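Local coordinates for protein response regulator aspartate phosphatase I (Bacillus subtilis subsp. subtilis, PDB 4I1A) that dephosphorylates the sporulation phosphotransferase Spo0F and activates the mobile element ICEBs1 by bringing about inactivation of its repressor ImmR, at residues F188-N193 / L204-K209; Q182-Q187 / E212-S217; Y104-K109 / Y126-S131; K117-A122 / Y153-Q158. One frame throughout, in Å; residues are numbered along the deposited sequence.

Contact 1 (F188-N193 / L204-K209)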
# COMPACT_ATOMS: atom_id res chain seq x y z
N PHE A 188 -4.53 9.28 3.76
CA PHE A 188 -3.89 8.06 3.24
C PHE A 188 -2.83 7.58 4.22
O PHE A 188 -2.68 6.39 4.44
CB PHE A 188 -3.23 8.26 1.86
CG PHE A 188 -4.20 8.26 0.70
CD1 PHE A 188 -5.57 8.25 0.90
CD2 PHE A 188 -3.73 8.30 -0.61
CE1 PHE A 188 -6.48 8.27 -0.18
CE2 PHE A 188 -4.62 8.31 -1.70
CZ PHE A 188 -6.00 8.30 -1.48
N ILE A 189 -2.07 8.52 4.79
CA ILE A 189 -1.04 8.15 5.75
C ILE A 189 -1.68 7.49 6.98
O ILE A 189 -1.23 6.44 7.43
CB ILE A 189 -0.18 9.36 6.19
CG1 ILE A 189 0.41 10.08 4.98
CG2 ILE A 189 0.94 8.92 7.13
CD1 ILE A 189 1.44 9.26 4.25
N VAL A 190 -2.73 8.13 7.50
CA VAL A 190 -3.43 7.59 8.66
C VAL A 190 -3.88 6.17 8.37
O VAL A 190 -3.56 5.24 9.11
CB VAL A 190 -4.65 8.46 9.05
CG1 VAL A 190 -5.50 7.74 10.09
CG2 VAL A 190 -4.18 9.82 9.59
N ALA A 191 -4.59 6.01 7.25
CA ALA A 191 -5.12 4.72 6.81
C ALA A 191 -4.03 3.68 6.49
O ALA A 191 -4.21 2.50 6.78
CB ALA A 191 -6.01 4.91 5.63
N GLY A 192 -2.93 4.12 5.88
CA GLY A 192 -1.78 3.25 5.65
C GLY A 192 -1.21 2.73 6.97
O GLY A 192 -0.86 1.55 7.09
N ASN A 193 -1.10 3.61 7.95
CA ASN A 193 -0.65 3.21 9.28
C ASN A 193 -1.61 2.22 9.93
O ASN A 193 -1.18 1.23 10.53
CB ASN A 193 -0.48 4.44 10.17
CG ASN A 193 0.82 5.18 9.89
OD1 ASN A 193 1.90 4.61 10.01
ND2 ASN A 193 0.71 6.46 9.54
N LEU A 204 -10.62 1.51 6.31
CA LEU A 204 -11.72 1.69 5.37
C LEU A 204 -12.51 2.98 5.64
O LEU A 204 -12.90 3.69 4.70
CB LEU A 204 -12.65 0.47 5.38
CG LEU A 204 -13.89 0.61 4.48
CD1 LEU A 204 -13.50 0.56 3.00
CD2 LEU A 204 -14.95 -0.42 4.82
N GLU A 205 -12.74 3.30 6.91
CA GLU A 205 -13.45 4.53 7.25
C GLU A 205 -12.66 5.73 6.74
O GLU A 205 -13.24 6.67 6.19
CB GLU A 205 -13.69 4.66 8.76
CG GLU A 205 -14.63 3.62 9.36
CD GLU A 205 -14.43 3.47 10.87
OE1 GLU A 205 -13.94 4.42 11.51
OE2 GLU A 205 -14.75 2.38 11.41
N GLN A 206 -11.34 5.71 6.93
CA GLN A 206 -10.50 6.79 6.43
C GLN A 206 -10.60 6.94 4.92
O GLN A 206 -10.87 8.03 4.41
CB GLN A 206 -9.04 6.57 6.82
CG GLN A 206 -8.73 6.90 8.27
CD GLN A 206 -9.14 8.31 8.65
OE1 GLN A 206 -8.82 9.27 7.96
NE2 GLN A 206 -9.86 8.43 9.76
N PHE A 207 -10.38 5.83 4.21
CA PHE A 207 -10.42 5.84 2.75
C PHE A 207 -11.79 6.25 2.22
O PHE A 207 -11.88 6.89 1.17
CB PHE A 207 -10.01 4.47 2.18
CG PHE A 207 -8.53 4.16 2.29
CD1 PHE A 207 -7.58 5.06 1.83
CD2 PHE A 207 -8.09 2.97 2.85
CE1 PHE A 207 -6.22 4.78 1.93
CE2 PHE A 207 -6.73 2.68 2.95
CZ PHE A 207 -5.80 3.59 2.49
N LEU A 208 -12.85 5.89 2.93
CA LEU A 208 -14.20 6.31 2.52
C LEU A 208 -14.35 7.83 2.59
O LEU A 208 -15.00 8.43 1.74
CB LEU A 208 -15.30 5.63 3.35
CG LEU A 208 -15.53 4.15 2.99
CD1 LEU A 208 -16.44 3.48 4.01
CD2 LEU A 208 -16.11 4.01 1.58
N LYS A 209 -13.73 8.44 3.59
CA LYS A 209 -13.74 9.89 3.69
C LYS A 209 -12.95 10.47 2.53
O LYS A 209 -13.36 11.45 1.92
CB LYS A 209 -13.17 10.37 5.03
CG LYS A 209 -14.11 10.15 6.21
CD LYS A 209 -13.74 11.04 7.40
CE LYS A 209 -12.39 10.66 8.00
NZ LYS A 209 -11.85 11.72 8.90
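Ala-191 puts its methyl over one face of the Phe-207 ring, 3.6 Å from CB to the ring centroid and 19° off the normal, a CH-pi contact displaced toward the CZ end of the ring. Phe-207 has CG beside the backbone N and anti to the carbonyl carbon (chi1 -73°), which sets CG on that side; the end of the side chain, not the CB bond, reaches helix 180-196. The same ring turns its edge to the face of Phe-188 in an offset edge-to-face pair, planes at 63°, with Phe-207 CE1 3.7 Å from Phe-188 CD1. Phe-188 leaves its backbone pointing away, and it is the ring that comes back to meet its partner. On the flank, Gln-206, bent at chi2, lays CG and CD alongside Val-190 CG1, CG at 3.8 Å. Gln-206 CB also meets Ala-191 CB at 3.7 Å. Asn-229 and Ile-230 of helix 220-236 touch Phe-207 as well, so the ring sits between helices 180-196 and 220-236. The axes of the two short segments approach to 8.7 Å and run nearly antiparallel; small residue against large ring is here the helix-A to helix-B packing of a tetratricopeptide repeat, consistent with the predicted third repeat.

Contact 2 (Q182-Q187 / E212-S217)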
# COMPACT_ATOMS: atom_id res chain seq x y z
N GLN A 182 -3.97 17.86 0.06
CA GLN A 182 -3.17 17.61 1.26
C GLN A 182 -3.97 16.84 2.30
O GLN A 182 -3.45 15.96 2.98
CB GLN A 182 -2.64 18.92 1.85
CG GLN A 182 -1.57 19.61 1.01
CD GLN A 182 -2.16 20.41 -0.14
OE1 GLN A 182 -3.36 20.64 -0.20
NE2 GLN A 182 -1.30 20.82 -1.07
N THR A 183 -5.26 17.17 2.39
CA THR A 183 -6.17 16.49 3.31
C THR A 183 -6.29 15.01 2.98
O THR A 183 -6.12 14.16 3.86
CB THR A 183 -7.56 17.14 3.28
OG1 THR A 183 -7.49 18.41 3.94
CG2 THR A 183 -8.58 16.27 4.00
N VAL A 184 -6.56 14.71 1.71
CA VAL A 184 -6.66 13.33 1.25
C VAL A 184 -5.37 12.55 1.53
O VAL A 184 -5.42 11.43 2.04
CB VAL A 184 -6.97 13.25 -0.25
CG1 VAL A 184 -6.80 11.82 -0.76
CG2 VAL A 184 -8.37 13.76 -0.53
N ARG A 185 -4.23 13.16 1.21
CA ARG A 185 -2.94 12.50 1.42
C ARG A 185 -2.67 12.20 2.89
O ARG A 185 -2.18 11.11 3.21
CB ARG A 185 -1.81 13.33 0.80
CG ARG A 185 -1.86 13.40 -0.71
CD ARG A 185 -0.70 14.23 -1.25
NE ARG A 185 -0.74 14.33 -2.71
CZ ARG A 185 -0.03 15.20 -3.42
NH1 ARG A 185 0.77 16.05 -2.80
NH2 ARG A 185 -0.13 15.22 -4.74
N CYS A 186 -2.99 13.16 3.77
CA CYS A 186 -2.86 12.96 5.22
C CYS A 186 -3.68 11.76 5.66
O CYS A 186 -3.19 10.90 6.40
CB CYS A 186 -3.32 14.20 6.00
SG CYS A 186 -2.13 15.54 5.98
N GLN A 187 -4.93 11.71 5.19
CA GLN A 187 -5.80 10.56 5.44
C GLN A 187 -5.22 9.24 4.90
O GLN A 187 -5.40 8.20 5.53
CB GLN A 187 -7.19 10.81 4.85
CG GLN A 187 -7.94 11.98 5.47
CD GLN A 187 -9.25 12.27 4.74
OE1 GLN A 187 -9.37 12.04 3.54
NE2 GLN A 187 -10.24 12.78 5.47
N GLU A 212 -14.96 10.68 -0.66
CA GLU A 212 -15.94 11.75 -0.65
C GLU A 212 -15.28 13.07 -1.05
O GLU A 212 -15.77 13.78 -1.92
CB GLU A 212 -16.61 11.88 0.72
CG GLU A 212 -17.44 10.66 1.14
CD GLU A 212 -18.04 10.81 2.54
OE1 GLU A 212 -18.72 11.84 2.80
OE2 GLU A 212 -17.83 9.90 3.38
N ILE A 213 -14.14 13.38 -0.42
CA ILE A 213 -13.43 14.62 -0.69
C ILE A 213 -12.87 14.65 -2.11
O ILE A 213 -12.91 15.68 -2.78
CB ILE A 213 -12.29 14.85 0.34
CG1 ILE A 213 -12.87 15.16 1.72
CG2 ILE A 213 -11.37 15.98 -0.11
CD1 ILE A 213 -11.83 15.15 2.84
N SER A 214 -12.37 13.51 -2.57
CA SER A 214 -11.84 13.41 -3.92
C SER A 214 -12.95 13.63 -4.95
O SER A 214 -12.69 14.09 -6.07
CB SER A 214 -11.19 12.05 -4.15
OG SER A 214 -10.12 11.85 -3.25
N LYS A 215 -14.17 13.31 -4.56
CA LYS A 215 -15.33 13.44 -5.43
C LYS A 215 -15.80 14.88 -5.51
O LYS A 215 -15.95 15.43 -6.61
CB LYS A 215 -16.49 12.56 -4.95
CG LYS A 215 -16.41 11.12 -5.39
CD LYS A 215 -17.65 10.36 -4.96
CE LYS A 215 -17.57 8.90 -5.36
NZ LYS A 215 -18.81 8.15 -4.99
N GLU A 216 -16.02 15.50 -4.35
CA GLU A 216 -16.56 16.85 -4.29
C GLU A 216 -15.55 17.91 -4.72
O GLU A 216 -15.84 19.11 -4.70
CB GLU A 216 -17.09 17.17 -2.88
CG GLU A 216 -18.51 17.76 -2.88
CD GLU A 216 -18.63 19.06 -2.09
OE1 GLU A 216 -17.72 19.37 -1.29
OE2 GLU A 216 -19.65 19.77 -2.28
N SER A 217 -14.36 17.46 -5.12
CA SER A 217 -13.31 18.36 -5.56
C SER A 217 -12.78 17.94 -6.93
O SER A 217 -11.84 18.53 -7.46
CB SER A 217 -12.17 18.40 -4.54
OG SER A 217 -11.21 19.39 -4.88
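Ile-213 reaches from helix 200-215 into the side of helix 180-196 and touches Thr-183, Val-184 and Gln-187, so its side chain is the one to follow. CB points at the opposite helix and lies 4.2 Å from Val-184 CG2. From there the chain forks. The CG2 branch, anti to the backbone N, meets Val-184 CG2 at 3.8 Å, and the two side chains slide past each other in opposite directions. The other branch leaves with CG1 beside the backbone N (chi1 -69°), and CG1 serves as the spacer that carries the terminal methyl outward. With chi2 at 170°, CD1 lies anti to CA and meets two neighbours on the facing helix: Thr-183 CG2 at 3.6 Å, where the side chains cross at about a right angle, and the amide end of Gln-187, whose NE2 is 3.9 Å away.

That amide is not left to the isoleucine alone, because Gln-187 OE1 is hydrogen-bonded to the hydroxyl of Ser-210, one turn before Ser-214. This bond is likely to limit how the amide can turn beside the methyl. Ser-214 OG lies against the same Val-184 CG2 methyl that Ile-213 meets, at 3.8 Å, while OG is hydrogen-bonded to Ser-210 O and weakly to Leu-222 O. Leu-222 of helix 220-236 also packs on Val-184.

Everything across the pair is apolar or van der Waals contact, without a hydrogen bond between the segments. The start of one helix resting on the end of the next is typical of the antiparallel helical hairpin from which tetratricopeptide repeats are built.

Contact 3 (Y104-K109 / Y126-S131)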
# COMPACT_ATOMS: atom_id res chain seq x y z
N TYR A 104 13.59 26.68 8.04
CA TYR A 104 13.53 26.32 6.62
C TYR A 104 14.74 25.49 6.21
O TYR A 104 14.59 24.49 5.51
CB TYR A 104 13.43 27.56 5.74
CG TYR A 104 12.03 28.17 5.65
CD1 TYR A 104 10.91 27.44 6.04
CD2 TYR A 104 11.84 29.46 5.18
CE1 TYR A 104 9.64 27.99 5.96
CE2 TYR A 104 10.57 30.02 5.10
CZ TYR A 104 9.48 29.28 5.49
OH TYR A 104 8.22 29.83 5.41
N PHE A 105 15.93 25.89 6.65
CA PHE A 105 17.13 25.15 6.29
C PHE A 105 17.07 23.71 6.80
O PHE A 105 17.23 22.77 6.03
CB PHE A 105 18.39 25.83 6.79
CG PHE A 105 19.59 24.93 6.82
CD1 PHE A 105 20.19 24.51 5.64
CD2 PHE A 105 20.10 24.46 8.02
CE1 PHE A 105 21.28 23.66 5.66
CE2 PHE A 105 21.19 23.61 8.05
CZ PHE A 105 21.78 23.21 6.87
N TYR A 106 16.85 23.56 8.10
CA TYR A 106 16.74 22.23 8.70
C TYR A 106 15.59 21.43 8.08
O TYR A 106 15.70 20.21 7.93
CB TYR A 106 16.56 22.34 10.22
CG TYR A 106 17.81 22.77 10.95
CD1 TYR A 106 19.07 22.36 10.53
CD2 TYR A 106 17.74 23.61 12.06
CE1 TYR A 106 20.22 22.76 11.19
CE2 TYR A 106 18.88 24.01 12.73
CZ TYR A 106 20.12 23.59 12.29
OH TYR A 106 21.27 23.98 12.96
N PHE A 107 14.51 22.11 7.72
CA PHE A 107 13.37 21.46 7.09
C PHE A 107 13.77 20.89 5.74
O PHE A 107 13.63 19.69 5.50
CB PHE A 107 12.22 22.46 6.92
CG PHE A 107 10.91 21.83 6.50
CD1 PHE A 107 10.67 20.48 6.69
CD2 PHE A 107 9.91 22.60 5.92
CE1 PHE A 107 9.47 19.90 6.31
CE2 PHE A 107 8.70 22.03 5.54
CZ PHE A 107 8.48 20.68 5.73
N PHE A 108 14.26 21.77 4.86
CA PHE A 108 14.66 21.37 3.52
C PHE A 108 15.70 20.24 3.58
O PHE A 108 15.61 19.27 2.83
CB PHE A 108 15.22 22.57 2.75
CG PHE A 108 14.25 23.73 2.63
CD1 PHE A 108 12.88 23.53 2.75
CD2 PHE A 108 14.71 25.02 2.40
CE1 PHE A 108 11.99 24.59 2.64
CE2 PHE A 108 13.83 26.09 2.30
CZ PHE A 108 12.47 25.87 2.42
N LYS A 109 16.65 20.37 4.50
CA LYS A 109 17.67 19.35 4.73
C LYS A 109 17.06 17.98 5.03
O LYS A 109 17.55 16.95 4.55
CB LYS A 109 18.59 19.79 5.88
CG LYS A 109 19.88 18.98 6.01
CD LYS A 109 20.54 19.21 7.38
CE LYS A 109 21.54 18.09 7.74
NZ LYS A 109 22.05 18.18 9.16
N TYR A 126 14.69 16.98 10.99
CA TYR A 126 13.32 17.32 11.33
C TYR A 126 13.16 17.60 12.83
O TYR A 126 12.39 18.48 13.22
CB TYR A 126 12.38 16.17 10.94
CG TYR A 126 12.10 16.03 9.46
CD1 TYR A 126 12.15 17.12 8.60
CD2 TYR A 126 11.75 14.79 8.92
CE1 TYR A 126 11.87 16.99 7.25
CE2 TYR A 126 11.48 14.64 7.58
CZ TYR A 126 11.54 15.74 6.74
OH TYR A 126 11.26 15.58 5.40
N ARG A 127 13.88 16.85 13.66
CA ARG A 127 13.74 16.98 15.11
C ARG A 127 14.13 18.37 15.61
O ARG A 127 13.57 18.88 16.59
CB ARG A 127 14.52 15.90 15.87
CG ARG A 127 13.84 14.52 15.94
CD ARG A 127 14.40 13.68 17.10
NE ARG A 127 14.20 12.24 16.90
CZ ARG A 127 13.05 11.60 17.14
NH1 ARG A 127 12.00 12.26 17.60
NH2 ARG A 127 12.96 10.30 16.92
N ILE A 128 15.08 19.00 14.92
CA ILE A 128 15.49 20.35 15.31
C ILE A 128 14.66 21.41 14.59
O ILE A 128 14.39 22.48 15.14
CB ILE A 128 17.00 20.59 15.12
CG1 ILE A 128 17.39 20.51 13.65
CG2 ILE A 128 17.81 19.58 15.93
CD1 ILE A 128 18.89 20.48 13.46
N ALA A 129 14.24 21.10 13.37
CA ALA A 129 13.33 21.97 12.63
C ALA A 129 12.05 22.16 13.44
O ALA A 129 11.48 23.25 13.48
CB ALA A 129 13.03 21.38 11.27
N GLU A 130 11.61 21.09 14.08
CA GLU A 130 10.42 21.11 14.92
C GLU A 130 10.65 21.98 16.16
O GLU A 130 9.72 22.59 16.68
CB GLU A 130 10.02 19.69 15.34
CG GLU A 130 8.66 19.56 16.00
CD GLU A 130 8.40 18.16 16.54
OE1 GLU A 130 7.41 17.97 17.28
OE2 GLU A 130 9.20 17.25 16.23
N SER A 131 11.89 22.03 16.63
CA SER A 131 12.21 22.88 17.78
C SER A 131 12.27 24.35 17.38
O SER A 131 11.87 25.23 18.14
CB SER A 131 13.53 22.45 18.43
OG SER A 131 14.64 22.75 17.59
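Ile-128 lays its terminal methyl over the centre of the Tyr-106 ring, and this CH-pi contact dominates the pairing. CD1 stands 3.3 Å from the ring centroid and only 3° off the normal. A chi1 of 64° puts Ile-128 CG1 in the crowded position, between the backbone N and the carbonyl carbon, from where CG1 reaches Tyr-106 CG and CD2, each at 3.5 Å. The two side chains cross at about a right angle. An alanine in place of Tyr-106 would probably leave the Ile-128 CD1 methyl without its ring face and open a gap beside it.

Plain apolar contact comes next. Ala-129 CB lies 3.8 Å from Tyr-106 CB, where the backbones come closest, with CA atoms of these two residues 5.2 Å apart. A second apolar contact involves two rings: Tyr-126 CE1 lies at the edge of the Phe-107 ring, 3.7 Å from Phe-107 CD1, and is equally far from the Phe-107 carbonyl O.

Helix 102-115 and helix 119-129 thus pack as a hairpin, and helix 139-155 lies against the side carrying Phe-107 and Tyr-126: Phe-145 meets Phe-107 edge-to-face, while Lys-148 and Val-152 touch Tyr-126.

Contact 4 (K117-A122 / Y153-Q158)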
# COMPACT_ATOMS: atom_id res chain seq x y z
N LYS A 117 17.44 8.92 0.99
CA LYS A 117 17.03 7.82 1.87
C LYS A 117 17.94 7.60 3.07
O LYS A 117 18.03 6.50 3.60
CB LYS A 117 16.83 6.53 1.07
CG LYS A 117 15.65 6.59 0.11
CD LYS A 117 14.34 6.71 0.87
CE LYS A 117 13.21 7.19 -0.03
NZ LYS A 117 13.48 8.55 -0.58
N GLU A 118 18.62 8.66 3.49
CA GLU A 118 19.30 8.66 4.78
C GLU A 118 18.27 8.99 5.86
O GLU A 118 18.12 10.14 6.27
CB GLU A 118 20.45 9.67 4.79
CG GLU A 118 21.58 9.31 3.83
CD GLU A 118 22.19 7.96 4.13
OE1 GLU A 118 22.10 7.05 3.27
OE2 GLU A 118 22.78 7.80 5.23
N LEU A 119 17.55 7.96 6.30
CA LEU A 119 16.37 8.13 7.15
C LEU A 119 16.67 8.70 8.53
O LEU A 119 15.91 9.52 9.05
CB LEU A 119 15.62 6.80 7.27
CG LEU A 119 15.24 6.21 5.91
CD1 LEU A 119 14.66 4.80 6.05
CD2 LEU A 119 14.27 7.14 5.19
N ILE A 120 17.78 8.25 9.11
CA ILE A 120 18.21 8.74 10.42
C ILE A 120 18.49 10.24 10.35
O ILE A 120 18.05 11.00 11.22
CB ILE A 120 19.44 7.94 10.96
CG1 ILE A 120 19.03 7.06 12.14
CG2 ILE A 120 20.56 8.86 11.42
CD1 ILE A 120 17.84 6.17 11.88
N SER A 121 19.18 10.66 9.29
CA SER A 121 19.56 12.07 9.14
C SER A 121 18.33 12.93 8.97
O SER A 121 18.23 14.00 9.57
CB SER A 121 20.49 12.25 7.94
OG SER A 121 21.55 11.32 7.99
N ALA A 122 17.40 12.44 8.16
CA ALA A 122 16.17 13.17 7.86
C ALA A 122 15.39 13.46 9.14
O ALA A 122 15.05 14.60 9.42
CB ALA A 122 15.30 12.39 6.87
N TYR A 153 8.39 8.79 9.03
CA TYR A 153 8.00 7.84 10.06
C TYR A 153 7.22 6.66 9.48
O TYR A 153 7.44 5.51 9.88
CB TYR A 153 7.19 8.55 11.15
CG TYR A 153 8.07 9.17 12.20
CD1 TYR A 153 9.17 8.48 12.71
CD2 TYR A 153 7.83 10.46 12.67
CE1 TYR A 153 9.99 9.04 13.69
CE2 TYR A 153 8.65 11.03 13.65
CZ TYR A 153 9.72 10.32 14.15
OH TYR A 153 10.54 10.88 15.10
N TYR A 154 6.33 6.94 8.53
CA TYR A 154 5.60 5.90 7.83
C TYR A 154 6.53 4.99 7.02
O TYR A 154 6.27 3.80 6.86
CB TYR A 154 4.54 6.52 6.91
CG TYR A 154 3.74 5.52 6.10
CD1 TYR A 154 2.95 4.56 6.73
CD2 TYR A 154 3.76 5.55 4.71
CE1 TYR A 154 2.23 3.64 5.99
CE2 TYR A 154 3.03 4.63 3.96
CZ TYR A 154 2.26 3.68 4.61
OH TYR A 154 1.53 2.77 3.88
N TYR A 155 7.62 5.56 6.52
CA TYR A 155 8.59 4.79 5.75
C TYR A 155 9.33 3.81 6.66
O TYR A 155 9.62 2.68 6.27
CB TYR A 155 9.57 5.73 5.04
CG TYR A 155 10.37 5.11 3.91
CD1 TYR A 155 11.54 4.39 4.16
CD2 TYR A 155 9.97 5.26 2.58
CE1 TYR A 155 12.27 3.82 3.12
CE2 TYR A 155 10.70 4.71 1.54
CZ TYR A 155 11.85 3.99 1.82
OH TYR A 155 12.58 3.43 0.78
N MET A 156 9.61 4.24 7.89
CA MET A 156 10.33 3.40 8.83
C MET A 156 9.38 2.57 9.67
O MET A 156 9.80 1.95 10.66
CB MET A 156 11.20 4.26 9.74
CG MET A 156 11.85 5.39 8.99
SD MET A 156 12.90 6.37 10.04
CE MET A 156 14.15 5.13 10.47
N LYS A 157 8.11 2.57 9.29
CA LYS A 157 7.08 1.79 9.97
C LYS A 157 7.03 2.10 11.46
O LYS A 157 6.69 1.24 12.28
CB LYS A 157 7.27 0.29 9.72
CG LYS A 157 7.18 -0.10 8.23
CD LYS A 157 5.74 -0.02 7.72
CE LYS A 157 5.69 0.34 6.24
NZ LYS A 157 4.28 0.47 5.73
N GLN A 158 7.39 3.33 11.81
CA GLN A 158 7.17 3.84 13.16
C GLN A 158 5.71 4.29 13.25
O GLN A 158 5.41 5.49 13.28
CB GLN A 158 8.12 5.00 13.46
CG GLN A 158 9.48 4.58 13.99
CD GLN A 158 9.40 4.02 15.41
OE1 GLN A 158 8.63 4.51 16.25
NE2 GLN A 158 10.19 2.98 15.69
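Leu-119 is the centre of the tighter part, wedged against both Tyr-155 and Met-156. Its CD1 sits 3.7 Å from Tyr-155 CD1, the side chains crossing at about a right angle, while its CB meets Met-156 CE at 3.9 Å. The methionine chain runs straight through chi2 and bends at chi3 (65°), bringing CE round beside the leucine; the sulphur is also 3.9 Å from Leu-119 CB. Tyr-155 has CG anti to the backbone N (chi1 -163°), which sets CG on the side facing Leu-119, and the ring follows.

On the open side the contact is less extensive: Ile-120 CD1 only grazes Met-156 CE at 4.1 Å, and Lys-117 offers just its CD and CE, though CD is as near as 3.7 Å to Tyr-155 OH. Its NZ is held by the carbonyl O of Phe-114 and forms a cation-pi contact with that residue's ring. An alanine at Lys-117 would probably uncover the phenol end of Tyr-155 and leave the Phe-114 carbonyl without this ammonium partner.

Lys-117 and Lys-157, both with positive phi, are the C-prime residues of Schellman motifs ending helices 102-115 and 139-155; the contact joins two such helix-to-helix turns, as expected of stacked helical hairpins in an alpha-helical repeat array.

How the contacts relate
From the N-terminal end of the model, contact 3 closes first, folding helix 119-129 back on helix 102-115. Contact 4 opens inside that loop, at 117-122, and closes outside it at 153-158, so the two cross and bring helix 139-155 into the bundle. They share helix 119-129 and touch where Arg-127 approaches Tyr-153. Further on, contact 2 closes a loop between helix 180-196 and helix 200-215, and contact 1 is nested within it, nearer the turn; their centres are 10 Å apart, with Gln-187 packing on Gln-206 and Lys-209. Tyr-154 packs on Gly-192 and Asn-193, joining contact 4 to contact 1 and the earlier hairpins to the later one.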